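Local coordinates for protein PrgZ (Enterococcus faecalis, PDB 4FAJ) that acts as a membrane-anchored extracellular receptor that binds a peptide pheromone, and belongs to a solute-binding family generally associated with peptide uptake, at residues D141-A144 with A145-V149; D204-L208 with T209-P213; I280-G283 with I284-N288; K537-K540 with S541-N545. One frame throughout, in Å; residues are numbered along the deposited sequence. Where two conformers were deposited one is given.

Interaction 1: D141-A144 with A145-V149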
loop_
_atom_site.group_PDB
_atom_site.type_symbol
_atom_site.label_atom_id
_atom_site.label_comp_id
_atom_site.label_asym_id
_atom_site.label_seq_id
_atom_site.Cartn_x
_atom_site.Cartn_y
_atom_site.Cartn_z
ATOM N N ASP A 141 -3.816 -19.623 -16.587
ATOM C CA ASP A 141 -2.823 -18.952 -15.729
ATOM C C ASP A 141 -3.500 -18.062 -14.671
ATOM O O ASP A 141 -3.087 -18.051 -13.492
ATOM C CB ASP A 141 -1.847 -18.079 -16.549
ATOM C CG ASP A 141 -0.875 -18.888 -17.407
ATOM O OD1 ASP A 141 -0.416 -19.971 -16.983
ATOM O OD2 ASP A 141 -0.538 -18.409 -18.519
ATOM N N PHE A 142 -4.515 -17.290 -15.085
ATOM C CA PHE A 142 -5.241 -16.434 -14.145
ATOM C C PHE A 142 -6.052 -17.244 -13.130
ATOM O O PHE A 142 -5.992 -16.958 -11.925
ATOM C CB PHE A 142 -6.152 -15.422 -14.871
ATOM C CG PHE A 142 -5.411 -14.269 -15.486
ATOM C CD1 PHE A 142 -5.122 -13.131 -14.742
ATOM C CD2 PHE A 142 -5.025 -14.305 -16.825
ATOM C CE1 PHE A 142 -4.439 -12.061 -15.307
ATOM C CE2 PHE A 142 -4.348 -13.233 -17.393
ATOM C CZ PHE A 142 -4.054 -12.114 -16.628
ATOM N N VAL A 143 -6.777 -18.254 -13.604
ATOM C CA VAL A 143 -7.573 -19.110 -12.719
ATOM C C VAL A 143 -6.709 -19.697 -11.599
ATOM O O VAL A 143 -7.043 -19.565 -10.419
ATOM C CB VAL A 143 -8.281 -20.256 -13.479
ATOM C CG1 VAL A 143 -8.833 -21.290 -12.505
ATOM C CG2 VAL A 143 -9.396 -19.709 -14.377
ATOM N N ALA A 144 -5.601 -20.332 -11.974
ATOM C CA ALA A 144 -4.684 -20.934 -11.000
ATOM C C ALA A 144 -4.030 -19.904 -10.069
ATOM O O ALA A 144 -3.829 -20.192 -8.889
ATOM C CB ALA A 144 -3.610 -21.765 -11.712
ATOM N N ALA A 145 -3.697 -18.721 -10.595
ATOM C CA ALA A 145 -3.079 -17.660 -9.814
ATOM C C ALA A 145 -3.996 -17.191 -8.700
ATOM O O ALA A 145 -3.569 -17.035 -7.555
ATOM C CB ALA A 145 -2.703 -16.446 -10.734
ATOM N N TRP A 146 -5.264 -16.973 -9.039
ATOM C CA TRP A 146 -6.239 -16.470 -8.074
ATOM C C TRP A 146 -6.655 -17.538 -7.063
ATOM O O TRP A 146 -6.866 -17.233 -5.887
ATOM C CB TRP A 146 -7.468 -15.909 -8.786
ATOM C CG TRP A 146 -7.157 -14.758 -9.714
ATOM C CD1 TRP A 146 -5.971 -14.086 -9.838
ATOM C CD2 TRP A 146 -8.060 -14.138 -10.632
ATOM N NE1 TRP A 146 -6.083 -13.107 -10.796
ATOM C CE2 TRP A 146 -7.358 -13.107 -11.284
ATOM C CE3 TRP A 146 -9.400 -14.350 -10.960
ATOM C CZ2 TRP A 146 -7.943 -12.299 -12.259
ATOM C CZ3 TRP A 146 -9.986 -13.534 -11.938
ATOM C CH2 TRP A 146 -9.251 -12.522 -12.565
ATOM N N GLN A 147 -6.783 -18.777 -7.515
ATOM C CA GLN A 147 -7.004 -19.892 -6.594
ATOM C C GLN A 147 -5.884 -19.943 -5.547
ATOM O O GLN A 147 -6.116 -20.199 -4.360
ATOM C CB GLN A 147 -7.107 -21.223 -7.348
ATOM C CG GLN A 147 -8.475 -21.470 -7.971
ATOM C CD GLN A 147 -8.614 -22.827 -8.651
ATOM O OE1 GLN A 147 -9.553 -23.050 -9.426
ATOM N NE2 GLN A 147 -7.697 -23.737 -8.360
ATOM N N ARG A 148 -4.671 -19.665 -5.996
ATOM C CA ARG A 148 -3.497 -19.695 -5.145
ATOM C C ARG A 148 -3.527 -18.592 -4.070
ATOM O O ARG A 148 -3.082 -18.811 -2.947
ATOM C CB ARG A 148 -2.272 -19.568 -6.052
ATOM C CG ARG A 148 -0.940 -19.622 -5.405
ATOM C CD ARG A 148 0.101 -19.569 -6.494
ATOM N NE ARG A 148 1.420 -19.389 -5.936
ATOM C CZ ARG A 148 2.102 -18.251 -5.917
ATOM N NH1 ARG A 148 1.620 -17.136 -6.465
ATOM N NH2 ARG A 148 3.304 -18.249 -5.371
ATOM N N VAL A 149 -4.061 -17.417 -4.408
ATOM C CA VAL A 149 -4.176 -16.327 -3.435
ATOM C C VAL A 149 -5.171 -16.665 -2.316
ATOM O O VAL A 149 -4.891 -16.414 -1.146
ATOM C CB VAL A 149 -4.591 -14.983 -4.098
ATOM C CG1 VAL A 149 -4.784 -13.898 -3.041
ATOM C CG2 VAL A 149 -3.547 -14.547 -5.110
#
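The carbonyls of D141, F142, V143 and A144 receive, in turn, the amides of A145, W146, Q147 and R148, the i to i+4 bonding of an unbroken alpha helix. F142 O takes W146 N at 3.0 Å with an N-H...O angle of 163°, and the same oxygen lies over one face of the W146 indole, 3.3 Å from its CG and offset toward the rim. Because W146 CG stands anti to its carbonyl carbon (chi1 -60°), the indole runs back along the helix to F142, where W146 CZ2 comes within 3.8 Å of F142 CD1. The two ring planes are inclined at 72°, an oblique pairing. In this family 5 solute-binding protein, helix 139-150 lies on an antiparallel sheet: V143 and W146 touch strand 183-186, while F142, V143 and W146 reach strand 190-194. Farther round, V143 and Q147 run side by side in the same direction. V143 CG1 sits 3.6 Å from Q147 OE1, and Q147 CG rides 3.4 Å from V143 O. R148 touches the preceding turn through its root, CB lying 3.3 Å from A144 O; the extended chain then leads away to a salt bridge with D74. The buried D141 carboxylate takes no part in the packing of this turn and accepts N-H groups from T138, W131 and Q216.

Interaction 2: D204-L208 with T209-P213; sequences DLLSL and TAYYP. With GOL (glycerol), chain D.
T209 follows directly on L208, whose carbonyl governs the start of this second half: a short 3-10 turn, 209-211, folds beneath it. A210 passes close to that oxygen without bonding, and the next amide, Y211 N, takes it instead, at 2.8 Å from L208 O. Y211 then sends its ring back over the first segment. With Y211 CG anti to the carbonyl carbon (chi1 -82°), CD1 lies 3.0 Å from L205 O, and the L205-L206 peptide unit covers part of one ring face. Two leucines cross the ring obliquely: L205 CB reaches Y211 CE1 at 3.8 Å, and L206 CD2 reaches Y211 CD2 at 3.5 Å. The Y211 hydroxyl bonds to L161 O, and its ring stacks with F162. A water ties the two segments as well, donating to L206 O at 2.9 Å and to Y211 O at 2.8 Å. In Y212 the ring lies under the start of the turn, with T209 CA 3.4 Å above its centre. At its edge, in plane, sits O3 of a glycerol, probably from the crystallisation liquor, which is also hydrogen-bonded by L97 N and A553 N; O3 donates to S207 O at 2.6 Å and also lies close to the Y212 hydroxyl. P213 ends the run against F142. A type I beta turn from L205 to L208 thus leads out of the helix that begins before D204, and the 3-10 turn 209-211 follows it on the way to helix 216-222.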
loop_
_atom_site.group_PDB
_atom_site.type_symbol
_atom_site.label_atom_id
_atom_site.label_comp_id
_atom_site.label_asym_id
_atom_site.label_seq_id
_atom_site.Cartn_x
_atom_site.Cartn_y
_atom_site.Cartn_z
ATOM N N ASP A 204 -11.281 -2.048 -11.033
ATOM C CA ASP A 204 -10.124 -1.475 -10.342
ATOM C C ASP A 204 -9.298 -2.539 -9.626
ATOM O O ASP A 204 -8.071 -2.501 -9.680
ATOM C CB ASP A 204 -10.531 -0.382 -9.352
ATOM C CG ASP A 204 -11.348 0.727 -10.009
ATOM O OD1 ASP A 204 -10.768 1.579 -10.704
ATOM O OD2 ASP A 204 -12.570 0.721 -9.858
ATOM N N LEU A 205 -9.960 -3.492 -8.980
ATOM C CA LEU A 205 -9.249 -4.588 -8.307
ATOM C C LEU A 205 -8.433 -5.429 -9.285
ATOM O O LEU A 205 -7.339 -5.904 -8.954
ATOM C CB LEU A 205 -10.232 -5.484 -7.564
ATOM C CG LEU A 205 -10.937 -4.842 -6.364
ATOM C CD1 LEU A 205 -11.865 -5.834 -5.719
ATOM C CD2 LEU A 205 -9.940 -4.326 -5.352
ATOM N N LEU A 206 -8.969 -5.613 -10.491
ATOM C CA LEU A 206 -8.294 -6.386 -11.537
ATOM C C LEU A 206 -7.026 -5.723 -12.070
ATOM O O LEU A 206 -6.295 -6.345 -12.850
ATOM C CB LEU A 206 -9.256 -6.656 -12.709
ATOM C CG LEU A 206 -10.495 -7.497 -12.408
ATOM C CD1 LEU A 206 -11.373 -7.680 -13.654
ATOM C CD2 LEU A 206 -10.122 -8.852 -11.789
ATOM N N SER A 207 -6.773 -4.468 -11.679
ATOM C CA SER A 207 -5.541 -3.777 -12.054
ATOM C C SER A 207 -4.436 -3.939 -10.999
ATOM O O SER A 207 -3.299 -3.536 -11.233
ATOM C CB SER A 207 -5.808 -2.286 -12.296
ATOM O OG SER A 207 -6.078 -1.611 -11.085
ATOM N N LEU A 208 -4.776 -4.509 -9.846
ATOM C CA LEU A 208 -3.844 -4.601 -8.728
ATOM C C LEU A 208 -2.865 -5.750 -8.938
ATOM O O LEU A 208 -3.231 -6.810 -9.467
ATOM C CB LEU A 208 -4.593 -4.828 -7.413
ATOM C CG LEU A 208 -5.590 -3.742 -6.983
ATOM C CD1 LEU A 208 -6.221 -4.096 -5.646
ATOM C CD2 LEU A 208 -4.922 -2.386 -6.931
ATOM N N THR A 209 -1.636 -5.550 -8.472
ATOM C CA THR A 209 -0.601 -6.583 -8.579
ATOM C C THR A 209 -1.069 -7.918 -7.991
ATOM O O THR A 209 -0.746 -8.972 -8.521
ATOM C CB THR A 209 0.746 -6.127 -7.956
ATOM O OG1 THR A 209 0.584 -5.864 -6.558
ATOM C CG2 THR A 209 1.274 -4.882 -8.672
ATOM N N ALA A 210 -1.862 -7.882 -6.926
ATOM C CA ALA A 210 -2.418 -9.114 -6.329
ATOM C C ALA A 210 -3.226 -9.969 -7.307
ATOM O O ALA A 210 -3.294 -11.194 -7.159
ATOM C CB ALA A 210 -3.283 -8.776 -5.110
ATOM N N TYR A 211 -3.846 -9.319 -8.297
ATOM C CA TYR A 211 -4.593 -10.004 -9.357
ATOM C C TYR A 211 -3.753 -10.356 -10.611
ATOM O O TYR A 211 -4.287 -10.882 -11.591
ATOM C CB TYR A 211 -5.814 -9.145 -9.764
ATOM C CG TYR A 211 -7.021 -9.283 -8.862
ATOM C CD1 TYR A 211 -7.123 -8.569 -7.672
ATOM C CD2 TYR A 211 -8.076 -10.121 -9.214
ATOM C CE1 TYR A 211 -8.245 -8.688 -6.862
ATOM C CE2 TYR A 211 -9.189 -10.243 -8.418
ATOM C CZ TYR A 211 -9.276 -9.522 -7.249
ATOM O OH TYR A 211 -10.397 -9.666 -6.490
ATOM N N TYR A 212 -2.447 -10.098 -10.581
ATOM C CA TYR A 212 -1.581 -10.462 -11.715
ATOM C C TYR A 212 -1.573 -11.982 -11.908
ATOM O O TYR A 212 -1.792 -12.756 -10.948
ATOM C CB TYR A 212 -0.142 -9.932 -11.524
ATOM C CG TYR A 212 0.060 -8.437 -11.783
ATOM C CD1 TYR A 212 -1.020 -7.556 -11.918
ATOM C CD2 TYR A 212 1.344 -7.898 -11.852
ATOM C CE1 TYR A 212 -0.815 -6.180 -12.131
ATOM C CE2 TYR A 212 1.554 -6.512 -12.061
ATOM C CZ TYR A 212 0.473 -5.667 -12.201
ATOM O OH TYR A 212 0.688 -4.307 -12.413
ATOM N N PRO A 213 -1.372 -12.429 -13.160
ATOM C CA PRO A 213 -1.196 -13.860 -13.354
ATOM C C PRO A 213 0.198 -14.296 -12.902
ATOM O O PRO A 213 1.100 -13.467 -12.778
ATOM C CB PRO A 213 -1.323 -14.025 -14.868
ATOM C CG PRO A 213 -0.800 -12.717 -15.432
ATOM C CD PRO A 213 -1.111 -11.660 -14.391
HETATM C C1 GOL D . -1.419 0.470 -10.654
HETATM O O1 GOL D . -1.727 -0.065 -9.378
HETATM C C2 GOL D . -1.855 -0.476 -11.776
HETATM O O2 GOL D . -1.660 0.141 -13.039
HETATM C C3 GOL D . -1.018 -1.755 -11.709
HETATM O O3 GOL D . -1.393 -2.648 -12.756
HETATM O O HOH W 1 -5.173 -8.903 -13.438
#

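Interaction 3: I280-G283 with I284-N288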
loop_
_atom_site.group_PDB
_atom_site.type_symbol
_atom_site.label_atom_id
_atom_site.label_comp_id
_atom_site.label_asym_id
_atom_site.label_seq_id
_atom_site.Cartn_x
_atom_site.Cartn_y
_atom_site.Cartn_z
ATOM N N ILE A 280 18.707 11.523 3.367
ATOM C CA ILE A 280 18.342 12.512 2.336
ATOM C C ILE A 280 19.530 13.355 1.855
ATOM O O ILE A 280 19.626 13.687 0.667
ATOM C CB ILE A 280 17.203 13.440 2.841
ATOM C CG1 ILE A 280 15.969 12.622 3.247
ATOM C CG2 ILE A 280 16.853 14.502 1.799
ATOM C CD1 ILE A 280 15.518 11.576 2.255
ATOM N N ASN A 281 20.435 13.696 2.769
ATOM C CA ASN A 281 21.645 14.442 2.405
ATOM C C ASN A 281 22.453 13.709 1.336
ATOM O O ASN A 281 22.991 14.326 0.429
ATOM C CB ASN A 281 22.508 14.677 3.635
ATOM C CG ASN A 281 23.690 15.558 3.347
ATOM O OD1 ASN A 281 23.534 16.745 3.083
ATOM N ND2 ASN A 281 24.894 14.980 3.392
ATOM N N THR A 282 22.533 12.388 1.454
ATOM C CA THR A 282 23.300 11.586 0.507
ATOM C C THR A 282 22.608 11.546 -0.861
ATOM O O THR A 282 23.259 11.669 -1.879
ATOM C CB THR A 282 23.495 10.148 1.015
ATOM O OG1 THR A 282 24.076 10.180 2.326
ATOM C CG2 THR A 282 24.398 9.387 0.083
ATOM N N GLY A 283 21.284 11.399 -0.875
ATOM C CA GLY A 283 20.528 11.393 -2.122
ATOM C C GLY A 283 20.716 12.690 -2.900
ATOM O O GLY A 283 20.923 12.678 -4.112
ATOM N N ILE A 284 20.678 13.803 -2.184
ATOM C CA ILE A 284 20.817 15.118 -2.786
ATOM C C ILE A 284 22.222 15.302 -3.370
ATOM O O ILE A 284 22.376 15.764 -4.502
ATOM C CB ILE A 284 20.519 16.216 -1.756
ATOM C CG1 ILE A 284 19.042 16.185 -1.351
ATOM C CG2 ILE A 284 20.916 17.577 -2.289
ATOM C CD1 ILE A 284 18.702 17.060 -0.168
ATOM N N ASN A 285 23.237 14.932 -2.592
ATOM C CA ASN A 285 24.627 15.044 -3.024
ATOM C C ASN A 285 24.899 14.191 -4.270
ATOM O O ASN A 285 25.580 14.644 -5.188
ATOM C CB ASN A 285 25.573 14.669 -1.867
ATOM C CG ASN A 285 27.009 15.123 -2.104
ATOM O OD1 ASN A 285 27.890 14.302 -2.347
ATOM N ND2 ASN A 285 27.248 16.431 -2.029
ATOM N N LEU A 286 24.361 12.970 -4.297
ATOM C CA LEU A 286 24.423 12.104 -5.484
ATOM C C LEU A 286 23.685 12.737 -6.674
ATOM O O LEU A 286 24.208 12.790 -7.793
ATOM C CB LEU A 286 23.827 10.724 -5.168
ATOM C CG LEU A 286 24.708 9.846 -4.268
ATOM C CD1 LEU A 286 23.923 8.619 -3.812
ATOM C CD2 LEU A 286 26.012 9.431 -4.952
ATOM N N TYR A 287 22.485 13.241 -6.413
ATOM C CA TYR A 287 21.684 13.910 -7.433
ATOM C C TYR A 287 22.430 15.097 -8.060
ATOM O O TYR A 287 22.525 15.189 -9.291
ATOM C CB TYR A 287 20.352 14.362 -6.838
ATOM C CG TYR A 287 19.434 15.049 -7.818
ATOM C CD1 TYR A 287 19.530 16.420 -8.051
ATOM C CD2 TYR A 287 18.474 14.320 -8.531
ATOM C CE1 TYR A 287 18.665 17.055 -8.949
ATOM C CE2 TYR A 287 17.622 14.942 -9.422
ATOM C CZ TYR A 287 17.725 16.305 -9.635
ATOM O OH TYR A 287 16.865 16.908 -10.525
ATOM N N ASN A 288 22.993 15.966 -7.224
ATOM C CA ASN A 288 23.734 17.143 -7.705
ATOM C C ASN A 288 25.005 16.789 -8.462
ATOM O O ASN A 288 25.465 17.572 -9.290
ATOM C CB ASN A 288 24.083 18.090 -6.548
ATOM C CG ASN A 288 22.865 18.789 -5.986
ATOM O OD1 ASN A 288 21.864 18.947 -6.684
ATOM N ND2 ASN A 288 22.940 19.218 -4.732
#
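I280 and I284 meet one turn apart, where I284 N bonds to I280 O at 3.0 Å with a straight N-H...O angle of 161°. I284 can be followed outward from there. Its CB lies 3.6 Å from I280 O. The chain bends back along the helix, CG1 anti to the carbonyl carbon (chi1 -67°), and this brings CG1 to 3.3 Å from the same oxygen. CD1, the end of that branch, stays beside I280 O and meets I280 CG2 at 3.7 Å, the two side chains crossing obliquely. On another side of the helix T282 and L286 lie side by side, L286 CG 3.3 Å from T282 O and its CD1 4.0 Å from T282 CG2. Y287 touches the first turn only at its root, its N bonded to G283 O at 2.8 Å, before the side chain leads away and its hydroxyl hydrogen-bonds E310. The start of this helix borders a zinc site made by E279, Y301 and E421: I280 N bonds to E421, and N281 N to E279, so two first-turn amides hold zinc-binding carboxylates. I280 also packs on an apolar side chain of the bound peptide. Helix 280-288 thus lies against helix 299-305, where I280 and I284 touch Y301 and I284 reaches Y305, and against strand 294-297, with I280 on P296, I284 on L297 and Y287 on A295.

Interaction 4: K537-K540 with S541-N545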
loop_
_atom_site.group_PDB
_atom_site.type_symbol
_atom_site.label_atom_id
_atom_site.label_comp_id
_atom_site.label_asym_id
_atom_site.label_seq_id
_atom_site.Cartn_x
_atom_site.Cartn_y
_atom_site.Cartn_z
ATOM N N LYS A 537 10.310 15.665 -4.132
ATOM C CA LYS A 537 11.540 15.180 -4.736
ATOM C C LYS A 537 12.087 16.141 -5.759
ATOM O O LYS A 537 11.364 16.994 -6.258
ATOM C CB LYS A 537 11.284 13.827 -5.417
ATOM C CG LYS A 537 10.351 13.884 -6.615
ATOM C CD LYS A 537 10.011 12.481 -7.072
ATOM C CE LYS A 537 9.225 12.454 -8.355
ATOM N NZ LYS A 537 9.154 11.034 -8.868
ATOM N N LEU A 538 13.373 15.985 -6.061
ATOM C CA LEU A 538 13.974 16.571 -7.237
ATOM C C LEU A 538 13.926 15.521 -8.327
ATOM O O LEU A 538 14.100 14.341 -8.050
ATOM C CB LEU A 538 15.426 16.948 -6.963
ATOM C CG LEU A 538 15.652 17.956 -5.841
ATOM C CD1 LEU A 538 17.150 18.112 -5.542
ATOM C CD2 LEU A 538 15.004 19.296 -6.203
ATOM N N GLU A 539 13.695 15.934 -9.570
ATOM C CA GLU A 539 13.771 15.002 -10.692
ATOM C C GLU A 539 14.391 15.692 -11.893
ATOM O O GLU A 539 14.032 16.815 -12.220
ATOM C CB GLU A 539 12.383 14.439 -11.024
ATOM C CG GLU A 539 12.394 13.417 -12.149
ATOM C CD GLU A 539 11.144 12.563 -12.174
ATOM O OE1 GLU A 539 10.978 11.731 -11.260
ATOM O OE2 GLU A 539 10.329 12.727 -13.110
ATOM N N LYS A 540 15.350 15.032 -12.530
ATOM C CA LYS A 540 16.086 15.666 -13.620
ATOM C C LYS A 540 15.095 15.977 -14.742
ATOM O O LYS A 540 14.193 15.180 -15.020
ATOM C CB LYS A 540 17.224 14.772 -14.124
ATOM C CG LYS A 540 18.303 14.438 -13.083
ATOM C CD LYS A 540 19.247 15.599 -12.823
ATOM C CE LYS A 540 20.332 15.219 -11.801
ATOM N NZ LYS A 540 21.324 16.303 -11.589
ATOM N N SER A 541 15.285 17.137 -15.369
ATOM C CA SER A 541 14.415 17.631 -16.444
ATOM C C SER A 541 14.344 16.672 -17.627
ATOM O O SER A 541 13.305 16.563 -18.278
ATOM C CB SER A 541 14.919 18.987 -16.944
ATOM O OG SER A 541 15.098 19.899 -15.876
ATOM N N LYS A 542 15.445 15.973 -17.894
ATOM C CA LYS A 542 15.543 15.064 -19.049
ATOM C C LYS A 542 14.569 13.872 -18.970
ATOM O O LYS A 542 14.261 13.257 -19.994
ATOM C CB LYS A 542 16.984 14.547 -19.195
ATOM C CG LYS A 542 17.349 13.495 -18.140
ATOM C CD LYS A 542 18.852 13.197 -18.045
ATOM C CE LYS A 542 19.086 12.127 -16.977
ATOM N NZ LYS A 542 20.506 11.882 -16.601
ATOM N N ILE A 543 14.106 13.537 -17.761
ATOM C CA ILE A 543 13.165 12.433 -17.568
ATOM C C ILE A 543 11.775 12.828 -18.042
ATOM O O ILE A 543 11.186 13.764 -17.504
ATOM C CB ILE A 543 13.041 12.017 -16.072
ATOM C CG1 ILE A 543 14.408 11.647 -15.478
ATOM C CG2 ILE A 543 12.030 10.870 -15.900
ATOM C CD1 ILE A 543 15.231 10.747 -16.318
ATOM N N LYS A 544 11.249 12.095 -19.021
ATOM C CA LYS A 544 9.918 12.365 -19.556
ATOM C C LYS A 544 8.972 11.177 -19.433
ATOM O O LYS A 544 9.400 10.016 -19.436
ATOM C CB LYS A 544 9.983 12.735 -21.043
ATOM C CG LYS A 544 11.003 13.786 -21.419
ATOM C CD LYS A 544 10.713 15.133 -20.821
ATOM C CE LYS A 544 11.822 16.112 -21.201
ATOM N NZ LYS A 544 11.617 17.435 -20.579
ATOM N N ASN A 545 7.686 11.499 -19.313
ATOM C CA ASN A 545 6.589 10.550 -19.464
ATOM C C ASN A 545 6.540 9.415 -18.454
ATOM O O ASN A 545 6.160 8.305 -18.796
ATOM C CB ASN A 545 6.584 9.959 -20.873
ATOM C CG ASN A 545 5.185 9.717 -21.385
ATOM O OD1 ASN A 545 4.227 10.266 -20.850
ATOM N ND2 ASN A 545 5.058 8.908 -22.428
HETATM O O HOH W 2 11.543 15.312 -15.340
#
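E539 and I543 meet across a type I beta turn, their side chains crossing at about a right angle. E539 has CG anti to its backbone N (chi1 -178°) and stays extended beyond it, which carries the carboxylate over to I543, with OE2 3.8 Å from CG2. The other oxygen, E539 OE1, forms a salt bridge with K537 NZ at 3.1 Å, the lysine coming from the syn side, though 33° out of the carboxylate plane. E294 brings a second carboxylate close to OE1, so the lysine probably offsets some of their mutual repulsion. The turn itself, K540 to I543, closes through I543 N and K540 O, 3.2 Å apart. A water completes the closure, donating to K540 O and to I543 O at 2.7 Å each. The lysines leave the turn by different routes. K540 bends at chi2 (-76°), and its end leads away to Y287, bonding to that residue's carbonyl and making a cation-pi contact with its ring. K542 is extended beyond CG and forms a salt bridge with D293, while K544 folds back so that its NZ donates to S541 O at 3.0 Å. K540 NZ and K542 NZ, 6.7 Å apart, each have their own outside partner. The turn joins two sheets: strand 528-539 pairs with strands 294-297 and 311-324, whereas strand 543-544 pairs antiparallel with 561-562, whose I562 packs on K542 and I543.

In the fold
Interactions 1 and 2 touch: interaction 2 is buried, interaction 1 partly so, and W146 NE1 bonds to Y211 O while its ring meets L206. Interactions 3 and 4 meet on the same side of the chain's centre, where Y287 joins K540 and packs on L538, though interaction 4 is a surface contact and interaction 3 only partly buried. About 43 Å separates the centres of interactions 1 and 3, which lie on opposite sides of the chain's centre. Both are regular helix, one rich in aromatic packing, the other aliphatic and next to zinc. Interaction 2 is a turn filled by tyrosine and leucine, whereas interaction 4 is closed by a backbone bond and a water, with charged side chains around it.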